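Local coordinates for putative exported protein (Bordetella pertussis Tohama I, PDB 2PFY) that binds pyroglutamic acid as an extracytoplasmic solute receptor of the DctP family, probably handing it to a tripartite ATP-independent periplasmic transporter, at residues A[80-89]-A[201-209]; A[89-100]-A[237-248]. All blocks are in the same frame, centred on the assembly; numbering follows the deposited sequence.

Interaction 1: residues A[80-89]-A[201-209]; sequences DSVPFLASSF and DAQAFIPQS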
loop_
_atom_site.group_PDB
_atom_site.type_symbol
_atom_site.label_atom_id
_atom_site.label_comp_id
_atom_site.label_asym_id
_atom_site.label_seq_id
_atom_site.Cartn_x
_atom_site.Cartn_y
_atom_site.Cartn_z
ATOM N N ASP A 80 -8.070 -0.593 -4.891
ATOM C CA ASP A 80 -7.766 0.350 -3.821
ATOM C C ASP A 80 -6.959 1.563 -4.297
ATOM O O ASP A 80 -6.682 2.494 -3.508
ATOM C CB ASP A 80 -7.054 -0.371 -2.641
ATOM C CG ASP A 80 -5.628 -0.822 -2.985
ATOM O OD1 ASP A 80 -5.133 -0.524 -4.090
ATOM O OD2 ASP A 80 -4.991 -1.496 -2.149
ATOM N N SER A 81 -6.584 1.563 -5.577
ATOM C CA SER A 81 -5.788 2.646 -6.145
ATOM C C SER A 81 -6.524 3.484 -7.207
ATOM O O SER A 81 -5.907 4.319 -7.865
ATOM C CB SER A 81 -4.458 2.115 -6.695
ATOM O OG SER A 81 -3.704 1.476 -5.663
ATOM N N VAL A 82 -7.823 3.249 -7.387
ATOM C CA VAL A 82 -8.626 4.072 -8.306
ATOM C C VAL A 82 -8.906 5.443 -7.666
ATOM O O VAL A 82 -9.529 5.494 -6.608
ATOM C CB VAL A 82 -9.981 3.405 -8.665
ATOM C CG1 VAL A 82 -10.875 4.401 -9.486
ATOM C CG2 VAL A 82 -9.776 2.056 -9.393
ATOM N N PRO A 83 -8.415 6.540 -8.274
ATOM C CA PRO A 83 -8.592 7.850 -7.635
ATOM C C PRO A 83 -10.035 8.206 -7.326
ATOM O O PRO A 83 -10.940 8.009 -8.161
ATOM C CB PRO A 83 -7.934 8.831 -8.615
ATOM C CG PRO A 83 -6.881 7.980 -9.346
ATOM C CD PRO A 83 -7.593 6.630 -9.502
ATOM N N PHE A 84 -10.245 8.655 -6.095
ATOM C CA PHE A 84 -11.518 9.168 -5.608
ATOM C C PHE A 84 -12.699 8.182 -5.541
ATOM O O PHE A 84 -13.836 8.573 -5.226
ATOM C CB PHE A 84 -11.847 10.489 -6.308
ATOM C CG PHE A 84 -10.814 11.514 -6.063
ATOM C CD1 PHE A 84 -10.705 12.106 -4.819
ATOM C CD2 PHE A 84 -9.857 11.794 -7.025
ATOM C CE1 PHE A 84 -9.701 13.033 -4.556
ATOM C CE2 PHE A 84 -8.840 12.724 -6.772
ATOM C CZ PHE A 84 -8.770 13.351 -5.544
ATOM N N LEU A 85 -12.435 6.905 -5.803
ATOM C CA LEU A 85 -13.447 5.883 -5.575
ATOM C C LEU A 85 -13.733 5.686 -4.081
ATOM O O LEU A 85 -14.886 5.525 -3.656
ATOM C CB LEU A 85 -13.009 4.569 -6.235
ATOM C CG LEU A 85 -13.903 3.333 -6.010
ATOM C CD1 LEU A 85 -15.263 3.437 -6.705
ATOM C CD2 LEU A 85 -13.198 2.086 -6.461
ATOM N N ALA A 86 -12.680 5.694 -3.264
ATOM C CA ALA A 86 -12.837 5.480 -1.825
ATOM C C ALA A 86 -11.748 6.266 -1.077
ATOM O O ALA A 86 -10.727 5.707 -0.677
ATOM C CB ALA A 86 -12.752 3.999 -1.500
ATOM N N SER A 87 -11.965 7.564 -0.913
ATOM C CA SER A 87 -10.878 8.453 -0.518
ATOM C C SER A 87 -10.865 8.791 0.957
ATOM O O SER A 87 -9.900 9.373 1.454
ATOM C CB SER A 87 -10.907 9.714 -1.374
ATOM O OG SER A 87 -10.232 9.471 -2.608
ATOM N N SER A 88 -11.952 8.446 1.649
ATOM C CA SER A 88 -11.997 8.526 3.112
ATOM C C SER A 88 -11.705 7.144 3.712
ATOM O O SER A 88 -11.874 6.132 3.043
ATOM C CB SER A 88 -13.360 9.037 3.577
ATOM O OG SER A 88 -14.349 8.072 3.312
ATOM N N PHE A 89 -11.229 7.091 4.952
ATOM C CA PHE A 89 -11.035 5.770 5.592
ATOM C C PHE A 89 -12.298 4.931 5.647
ATOM O O PHE A 89 -12.231 3.708 5.472
ATOM C CB PHE A 89 -10.435 5.884 6.990
ATOM C CG PHE A 89 -8.954 6.168 6.996
ATOM C CD1 PHE A 89 -8.045 5.196 6.586
ATOM C CD2 PHE A 89 -8.467 7.414 7.445
ATOM C CE1 PHE A 89 -6.643 5.455 6.599
ATOM C CE2 PHE A 89 -7.082 7.688 7.471
ATOM C CZ PHE A 89 -6.168 6.697 7.050
ATOM N N ASP A 201 -2.759 17.705 0.125
ATOM C CA ASP A 201 -3.537 16.679 0.818
ATOM C C ASP A 201 -4.629 16.185 -0.148
ATOM O O ASP A 201 -5.815 16.485 0.014
ATOM C CB ASP A 201 -4.123 17.292 2.119
ATOM C CG ASP A 201 -4.837 16.257 3.026
ATOM O OD1 ASP A 201 -4.909 15.061 2.668
ATOM O OD2 ASP A 201 -5.331 16.645 4.124
ATOM N N ALA A 202 -4.202 15.461 -1.187
ATOM C CA ALA A 202 -5.097 15.040 -2.257
ATOM C C ALA A 202 -6.121 13.983 -1.845
ATOM O O ALA A 202 -7.219 13.936 -2.392
ATOM C CB ALA A 202 -4.292 14.540 -3.452
ATOM N N GLN A 203 -5.758 13.133 -0.882
ATOM C CA GLN A 203 -6.482 11.886 -0.616
ATOM C C GLN A 203 -6.905 11.190 -1.916
ATOM O O GLN A 203 -8.082 10.827 -2.074
ATOM C CB GLN A 203 -7.723 12.149 0.270
ATOM C CG GLN A 203 -7.404 12.719 1.660
ATOM C CD GLN A 203 -8.629 12.843 2.560
ATOM O OE1 GLN A 203 -9.436 11.891 2.711
ATOM N NE2 GLN A 203 -8.771 14.009 3.178
ATOM N N ALA A 204 -5.986 11.007 -2.856
ATOM C CA ALA A 204 -6.364 10.427 -4.153
ATOM C C ALA A 204 -6.973 9.011 -3.990
ATOM O O ALA A 204 -7.981 8.659 -4.630
ATOM C CB ALA A 204 -5.189 10.395 -5.096
ATOM N N PHE A 205 -6.360 8.216 -3.114
ATOM C CA PHE A 205 -6.858 6.910 -2.760
ATOM C C PHE A 205 -6.176 6.415 -1.493
ATOM O O PHE A 205 -5.284 7.077 -0.919
ATOM C CB PHE A 205 -6.680 5.902 -3.931
ATOM C CG PHE A 205 -5.271 5.766 -4.412
ATOM C CD1 PHE A 205 -4.411 4.788 -3.865
ATOM C CD2 PHE A 205 -4.767 6.647 -5.363
ATOM C CE1 PHE A 205 -3.088 4.663 -4.296
ATOM C CE2 PHE A 205 -3.405 6.542 -5.793
ATOM C CZ PHE A 205 -2.588 5.552 -5.276
ATOM N N ILE A 206 -6.634 5.275 -1.004
ATOM C CA ILE A 206 -5.977 4.720 0.155
ATOM C C ILE A 206 -5.573 3.239 -0.104
ATOM O O ILE A 206 -6.419 2.323 -0.015
ATOM C CB ILE A 206 -6.654 5.088 1.570
ATOM C CG1 ILE A 206 -7.076 3.891 2.363
ATOM C CG2 ILE A 206 -7.656 6.290 1.606
ATOM C CD1 ILE A 206 -5.968 3.316 3.014
ATOM N N PRO A 207 -4.282 3.029 -0.466
ATOM C CA PRO A 207 -3.868 1.704 -0.915
ATOM C C PRO A 207 -3.621 0.822 0.300
ATOM O O PRO A 207 -3.211 1.305 1.366
ATOM C CB PRO A 207 -2.600 1.982 -1.731
ATOM C CG PRO A 207 -1.972 3.250 -1.003
ATOM C CD PRO A 207 -3.167 4.012 -0.460
ATOM N N GLN A 208 -3.959 -0.450 0.164
ATOM C CA GLN A 208 -3.793 -1.414 1.247
ATOM C C GLN A 208 -2.459 -2.113 1.138
ATOM O O GLN A 208 -1.886 -2.242 0.067
ATOM C CB GLN A 208 -4.872 -2.477 1.200
ATOM C CG GLN A 208 -6.298 -1.938 1.240
ATOM C CD GLN A 208 -6.611 -1.136 2.489
ATOM O OE1 GLN A 208 -6.183 -1.460 3.579
ATOM N NE2 GLN A 208 -7.399 -0.103 2.329
ATOM N N SER A 209 -1.991 -2.587 2.279
ATOM C CA SER A 209 -0.841 -3.462 2.334
ATOM C C SER A 209 -1.338 -4.789 2.924
ATOM O O SER A 209 -2.253 -4.794 3.748
ATOM C CB SER A 209 0.187 -2.756 3.206
ATOM O OG SER A 209 0.782 -3.625 4.111
HETATM O O HOH W 1 -2.419 -1.489 -2.619
HETATM O O HOH W 2 -9.024 4.044 -2.100
HETATM O O HOH W 3 -10.042 6.447 -3.843
#

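Interaction 2: residues A[89-100]-A[237-248]; sequences FNESEKLWKATR and EIRGWQTARAKT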
loop_
_atom_site.group_PDB
_atom_site.type_symbol
_atom_site.label_atom_id
_atom_site.label_comp_id
_atom_site.label_asym_id
_atom_site.label_seq_id
_atom_site.Cartn_x
_atom_site.Cartn_y
_atom_site.Cartn_z
ATOM N N PHE A 89 -11.229 7.091 4.952
ATOM C CA PHE A 89 -11.035 5.770 5.592
ATOM C C PHE A 89 -12.298 4.931 5.647
ATOM O O PHE A 89 -12.231 3.708 5.472
ATOM C CB PHE A 89 -10.435 5.884 6.990
ATOM C CG PHE A 89 -8.954 6.168 6.996
ATOM C CD1 PHE A 89 -8.045 5.196 6.586
ATOM C CD2 PHE A 89 -8.467 7.414 7.445
ATOM C CE1 PHE A 89 -6.643 5.455 6.599
ATOM C CE2 PHE A 89 -7.082 7.688 7.471
ATOM C CZ PHE A 89 -6.168 6.697 7.050
ATOM N N ASN A 90 -13.446 5.574 5.916
ATOM C CA ASN A 90 -14.730 4.827 6.046
ATOM C C ASN A 90 -15.104 4.175 4.723
ATOM O O ASN A 90 -15.449 3.003 4.684
ATOM C CB ASN A 90 -15.874 5.735 6.551
ATOM C CG ASN A 90 -15.825 5.969 8.071
ATOM O OD1 ASN A 90 -14.924 5.496 8.782
ATOM N ND2 ASN A 90 -16.801 6.723 8.568
ATOM N N GLU A 91 -14.970 4.917 3.627
ATOM C CA GLU A 91 -15.163 4.315 2.291
ATOM C C GLU A 91 -14.128 3.216 2.021
ATOM O O GLU A 91 -14.483 2.167 1.485
ATOM C CB GLU A 91 -15.074 5.358 1.181
ATOM C CG GLU A 91 -16.234 6.307 1.106
ATOM C CD GLU A 91 -15.961 7.426 0.119
ATOM O OE1 GLU A 91 -15.031 8.233 0.349
ATOM O OE2 GLU A 91 -16.666 7.480 -0.901
ATOM N N SER A 92 -12.848 3.489 2.339
ATOM C CA SER A 92 -11.761 2.516 2.125
ATOM C C SER A 92 -12.072 1.190 2.818
ATOM O O SER A 92 -11.874 0.107 2.243
ATOM C CB SER A 92 -10.407 3.083 2.616
ATOM O OG SER A 92 -9.308 2.269 2.200
ATOM N N GLU A 93 -12.555 1.302 4.047
ATOM C CA GLU A 93 -12.868 0.168 4.899
ATOM C C GLU A 93 -13.995 -0.699 4.315
ATOM O O GLU A 93 -13.918 -1.916 4.357
ATOM C CB GLU A 93 -13.198 0.617 6.314
ATOM C CG GLU A 93 -13.240 -0.564 7.288
ATOM C CD GLU A 93 -13.658 -0.210 8.694
ATOM O OE1 GLU A 93 -13.684 0.989 9.063
ATOM O OE2 GLU A 93 -13.960 -1.164 9.445
ATOM N N LYS A 94 -15.008 -0.046 3.756
ATOM C CA LYS A 94 -16.123 -0.704 3.108
ATOM C C LYS A 94 -15.625 -1.361 1.837
ATOM O O LYS A 94 -15.937 -2.524 1.573
ATOM C CB LYS A 94 -17.226 0.311 2.797
ATOM C CG LYS A 94 -18.521 -0.296 2.197
ATOM C CD LYS A 94 -19.669 0.738 2.234
ATOM C CE LYS A 94 -20.996 0.129 1.724
ATOM N NZ LYS A 94 -21.016 -1.382 1.820
ATOM N N LEU A 95 -14.811 -0.637 1.071
ATOM C CA LEU A 95 -14.193 -1.213 -0.116
ATOM C C LEU A 95 -13.352 -2.459 0.237
ATOM O O LEU A 95 -13.404 -3.472 -0.471
ATOM C CB LEU A 95 -13.370 -0.155 -0.881
ATOM C CG LEU A 95 -12.668 -0.584 -2.190
ATOM C CD1 LEU A 95 -13.677 -1.163 -3.254
ATOM C CD2 LEU A 95 -11.833 0.530 -2.809
ATOM N N TRP A 96 -12.590 -2.382 1.333
ATOM C CA TRP A 96 -11.719 -3.477 1.766
ATOM C C TRP A 96 -12.542 -4.722 2.139
ATOM O O TRP A 96 -12.219 -5.845 1.760
ATOM C CB TRP A 96 -10.793 -3.034 2.916
ATOM C CG TRP A 96 -10.006 -4.191 3.529
ATOM C CD1 TRP A 96 -10.166 -4.718 4.782
ATOM C CD2 TRP A 96 -8.986 -4.981 2.897
ATOM N NE1 TRP A 96 -9.300 -5.759 4.982
ATOM C CE2 TRP A 96 -8.564 -5.950 3.846
ATOM C CE3 TRP A 96 -8.360 -4.945 1.631
ATOM C CZ2 TRP A 96 -7.567 -6.896 3.568
ATOM C CZ3 TRP A 96 -7.367 -5.881 1.351
ATOM C CH2 TRP A 96 -6.973 -6.844 2.330
ATOM N N LYS A 97 -13.613 -4.495 2.883
ATOM C CA LYS A 97 -14.523 -5.568 3.290
ATOM C C LYS A 97 -15.094 -6.321 2.050
ATOM O O LYS A 97 -15.189 -7.548 2.062
ATOM C CB LYS A 97 -15.627 -4.969 4.158
ATOM C CG LYS A 97 -15.693 -5.527 5.589
ATOM C CD LYS A 97 -17.111 -5.267 6.201
ATOM C CE LYS A 97 -17.911 -6.580 6.406
ATOM N NZ LYS A 97 -19.320 -6.473 5.903
ATOM N N ALA A 98 -15.412 -5.589 0.979
ATOM C CA ALA A 98 -15.824 -6.161 -0.326
ATOM C C ALA A 98 -14.681 -6.789 -1.136
ATOM O O ALA A 98 -14.910 -7.703 -1.946
ATOM C CB ALA A 98 -16.496 -5.073 -1.198
ATOM N N THR A 99 -13.463 -6.271 -0.960
ATOM C CA THR A 99 -12.306 -6.713 -1.754
ATOM C C THR A 99 -11.662 -7.974 -1.171
ATOM O O THR A 99 -11.326 -8.927 -1.915
ATOM C CB THR A 99 -11.251 -5.590 -1.853
ATOM O OG1 THR A 99 -11.847 -4.431 -2.442
ATOM C CG2 THR A 99 -10.071 -5.999 -2.692
ATOM N N ARG A 100 -11.508 -7.969 0.156
ATOM C CA ARG A 100 -10.760 -9.000 0.879
ATOM C C ARG A 100 -11.108 -10.464 0.510
ATOM O O ARG A 100 -10.198 -11.230 0.185
ATOM C CB ARG A 100 -10.907 -8.804 2.380
ATOM C CG ARG A 100 -9.814 -9.507 3.146
ATOM C CD ARG A 100 -10.060 -9.532 4.627
ATOM N NE ARG A 100 -9.099 -10.447 5.238
ATOM C CZ ARG A 100 -8.754 -10.411 6.513
ATOM N NH1 ARG A 100 -9.328 -9.526 7.308
ATOM N NH2 ARG A 100 -7.857 -11.258 6.990
ATOM N N GLU A 237 -4.893 -6.497 11.837
ATOM C CA GLU A 237 -5.717 -5.787 10.884
ATOM C C GLU A 237 -6.450 -4.642 11.614
ATOM O O GLU A 237 -6.489 -3.496 11.129
ATOM C CB GLU A 237 -6.673 -6.762 10.165
ATOM C CG GLU A 237 -7.612 -6.120 9.115
ATOM C CD GLU A 237 -7.991 -7.064 7.993
ATOM O OE1 GLU A 237 -7.176 -7.951 7.624
ATOM O OE2 GLU A 237 -9.125 -6.926 7.470
ATOM N N ILE A 238 -6.999 -4.953 12.786
ATOM C CA ILE A 238 -7.676 -3.942 13.612
ATOM C C ILE A 238 -6.676 -2.841 14.027
ATOM O O ILE A 238 -6.967 -1.648 13.879
ATOM C CB ILE A 238 -8.386 -4.588 14.844
ATOM C CG1 ILE A 238 -9.500 -5.544 14.373
ATOM C CG2 ILE A 238 -8.914 -3.486 15.825
ATOM C CD1 ILE A 238 -9.909 -6.608 15.417
ATOM N N ARG A 239 -5.515 -3.248 14.535
ATOM C CA ARG A 239 -4.468 -2.320 14.982
ATOM C C ARG A 239 -4.052 -1.433 13.806
ATOM O O ARG A 239 -3.837 -0.216 13.971
ATOM C CB ARG A 239 -3.270 -3.125 15.532
ATOM C CG ARG A 239 -2.128 -2.328 16.125
ATOM C CD ARG A 239 -0.881 -3.250 16.423
ATOM N NE ARG A 239 -1.360 -4.419 17.048
ATOM C CZ ARG A 239 -1.133 -5.683 16.723
ATOM N NH1 ARG A 239 -0.270 -6.103 15.786
ATOM N NH2 ARG A 239 -1.782 -6.535 17.450
ATOM N N GLY A 240 -3.934 -2.049 12.628
ATOM C CA GLY A 240 -3.454 -1.342 11.430
ATOM C C GLY A 240 -4.401 -0.227 11.023
ATOM O O GLY A 240 -3.975 0.904 10.777
ATOM N N TRP A 241 -5.687 -0.565 10.918
ATOM C CA TRP A 241 -6.720 0.425 10.662
ATOM C C TRP A 241 -6.790 1.537 11.722
ATOM O O TRP A 241 -6.927 2.706 11.362
ATOM C CB TRP A 241 -8.106 -0.243 10.462
ATOM C CG TRP A 241 -8.209 -0.818 9.086
ATOM C CD1 TRP A 241 -7.749 -2.060 8.654
ATOM C CD2 TRP A 241 -8.720 -0.161 7.937
ATOM N NE1 TRP A 241 -7.971 -2.191 7.314
ATOM C CE2 TRP A 241 -8.557 -1.041 6.843
ATOM C CE3 TRP A 241 -9.302 1.107 7.714
ATOM C CZ2 TRP A 241 -8.990 -0.712 5.546
ATOM C CZ3 TRP A 241 -9.723 1.433 6.417
ATOM C CH2 TRP A 241 -9.560 0.536 5.356
ATOM N N GLN A 242 -6.742 1.185 13.007
ATOM C CA GLN A 242 -6.758 2.217 14.079
ATOM C C GLN A 242 -5.527 3.173 13.982
ATOM O O GLN A 242 -5.618 4.395 14.177
ATOM C CB GLN A 242 -6.733 1.560 15.462
ATOM C CG GLN A 242 -7.953 0.712 15.831
ATOM C CD GLN A 242 -7.760 -0.083 17.155
ATOM O OE1 GLN A 242 -6.642 -0.172 17.707
ATOM N NE2 GLN A 242 -8.857 -0.642 17.665
ATOM N N THR A 243 -4.370 2.598 13.716
ATOM C CA THR A 243 -3.134 3.398 13.657
ATOM C C THR A 243 -3.160 4.385 12.490
ATOM O O THR A 243 -2.823 5.558 12.667
ATOM C CB THR A 243 -1.894 2.466 13.566
ATOM O OG1 THR A 243 -1.868 1.667 14.749
ATOM C CG2 THR A 243 -0.596 3.278 13.500
ATOM N N ALA A 244 -3.559 3.907 11.310
ATOM C CA ALA A 244 -3.651 4.766 10.124
ATOM C C ALA A 244 -4.572 5.946 10.395
ATOM O O ALA A 244 -4.186 7.123 10.173
ATOM C CB ALA A 244 -4.122 3.968 8.902
ATOM N N ARG A 245 -5.775 5.657 10.896
ATOM C CA ARG A 245 -6.702 6.720 11.301
ATOM C C ARG A 245 -6.092 7.647 12.350
ATOM O O ARG A 245 -6.186 8.873 12.235
ATOM C CB ARG A 245 -8.012 6.132 11.870
ATOM C CG ARG A 245 -8.930 5.484 10.844
ATOM C CD ARG A 245 -10.146 4.918 11.558
ATOM N NE ARG A 245 -10.984 4.115 10.641
ATOM C CZ ARG A 245 -11.925 4.630 9.876
ATOM N NH1 ARG A 245 -12.159 5.955 9.937
ATOM N NH2 ARG A 245 -12.635 3.830 9.060
ATOM N N ALA A 246 -5.483 7.079 13.384
ATOM C CA ALA A 246 -4.961 7.910 14.469
ATOM C C ALA A 246 -3.743 8.757 14.081
ATOM O O ALA A 246 -3.466 9.800 14.722
ATOM C CB ALA A 246 -4.630 7.064 15.680
ATOM N N LYS A 247 -3.006 8.317 13.065
ATOM C CA LYS A 247 -1.676 8.936 12.795
ATOM C C LYS A 247 -1.634 9.850 11.596
ATOM O O LYS A 247 -0.669 10.575 11.443
ATOM C CB LYS A 247 -0.548 7.901 12.666
ATOM C CG LYS A 247 -0.125 7.230 14.009
ATOM C CD LYS A 247 0.021 8.211 15.191
ATOM C CE LYS A 247 0.457 7.498 16.476
ATOM N NZ LYS A 247 0.916 8.458 17.541
ATOM N N THR A 248 -2.657 9.792 10.744
ATOM C CA THR A 248 -2.640 10.522 9.474
ATOM C C THR A 248 -2.385 12.040 9.699
ATOM O O THR A 248 -1.528 12.627 9.033
ATOM C CB THR A 248 -3.916 10.273 8.625
ATOM O OG1 THR A 248 -3.959 8.895 8.198
ATOM C CG2 THR A 248 -3.866 11.160 7.363
#

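Interaction 1: residues A[80-89]-A[201-209]
Asp80 and Gln208 meet at one end of this contact, where the backbone N of Gln208 donates to Asp80 OD2 at 2.7 Å. The bond is almost straight (173°), yet it reaches the oxygen from well above the carboxylate plane. Asp80 is held further by Ser81 OG, which donates to its OD1, and by a water that links OD2 to the Gln208 carbonyl. With chi1 at 70°, CG of Asp80 lies between its backbone N and carbonyl carbon, which turns OD2 to the N of Gln208.

At the other end the 201-209 backbone supplies the acceptors. Phe84 N gives a 2.7 Å bond to Ala204 O, and Ser87 OG donates to Gln203 O at 2.6 Å; Pro83 CA adds a C-H...O contact to Ala204 O. One water accepts from Ile206 N close to Asp80 O and Ala86 O; another accepts from Ala86 N close to Val82 O and Ala204 O.

Two CH-pi contacts form: Ser81 CA lies over one face of the Phe205 ring, 3.8 Å from its centroid, and Ala204 CA over one face of Phe84. Ile206 packs CG2 on the carbonyls of Ala86 and Ser87, and CD1 on CE1 of Phe89, where helix 89-108 begins.

Pro207 lines the pyroglutamate pocket, and Phe205 leans on Tyr145, another pocket residue. The arrangement is thus a buried contact of the 80-89 connection with the lead-in to strand 208-214, beside the ligand site of a periplasmic binding protein fold.

Interaction 2: residues A[89-100]-A[237-248]
Phe89 and Trp241 interlock an antiparallel helix pair by knobs-into-holes packing: helix 89-108 faces the long helix 223-257, with segment axes 11.9 Å apart at 160°. Phe89 enters the hole formed by Trp241, Ala244, Arg245 and Thr248. Its CE1 touches Ala244 CB at 3.7 Å, and Arg245 CG lies over one face, toward the rim, in a CH-pi contact. Thr248 OG1 meets the ring edge in plane while donating to Ala244 O, one turn earlier in its own helix.

Trp241 is the reciprocal knob, set among Phe89, Ser92, Glu93 and Trp96. Glu93 CG lies over one face of its six-membered ring, 4.2 Å from the centroid, while CZ2 packs against Trp96 CB. The two indoles cross obliquely.

Polar groups flank this core. The extended Arg245 chain carries its guanidinium past Phe89, whose CB rests over one face. Arg245 NH2 is shared between Asn90 OD1, at 2.8 Å, and Glu93 OE1, its salt-bridge partner at 3.0 Å; both bonds are bent (135°), their acceptors tilted from the guanidinium plane.

Toward the far end, Glu237 OE1 accepts from Gly117 N, in strand 112-119. Chi1 of 172° turns CG of Trp96 away from the backbone N, and the indole reaches across to Glu237: NE1 donates to OE2 at 2.8 Å, with OE2 in the indole plane but NE1 above the carboxylate plane.

Phe89 belongs to both contacts: it is the last residue of segment 80-89 and the first of helix 89-108. Interaction 1 is the more buried, joining two largely irregular chain sections through backbone carbonyls and amides, a carboxylate and trapped waters, next to the ligand pocket. Interaction 2 is only partly buried and joins regular helices, so side chains do the work: aromatic knobs inside, Asn90, Glu93 and Arg245 at the exposed border, and Glu237 making the polar link deeper in, to buried Trp96. The two meet where Ile206 and Gln208 pack against Ser92, with Gln208 also lying on Trp96 and Trp241. The start of strand 208-214 thus packs on both helices of interaction 2 as well as on the 80-89 connection.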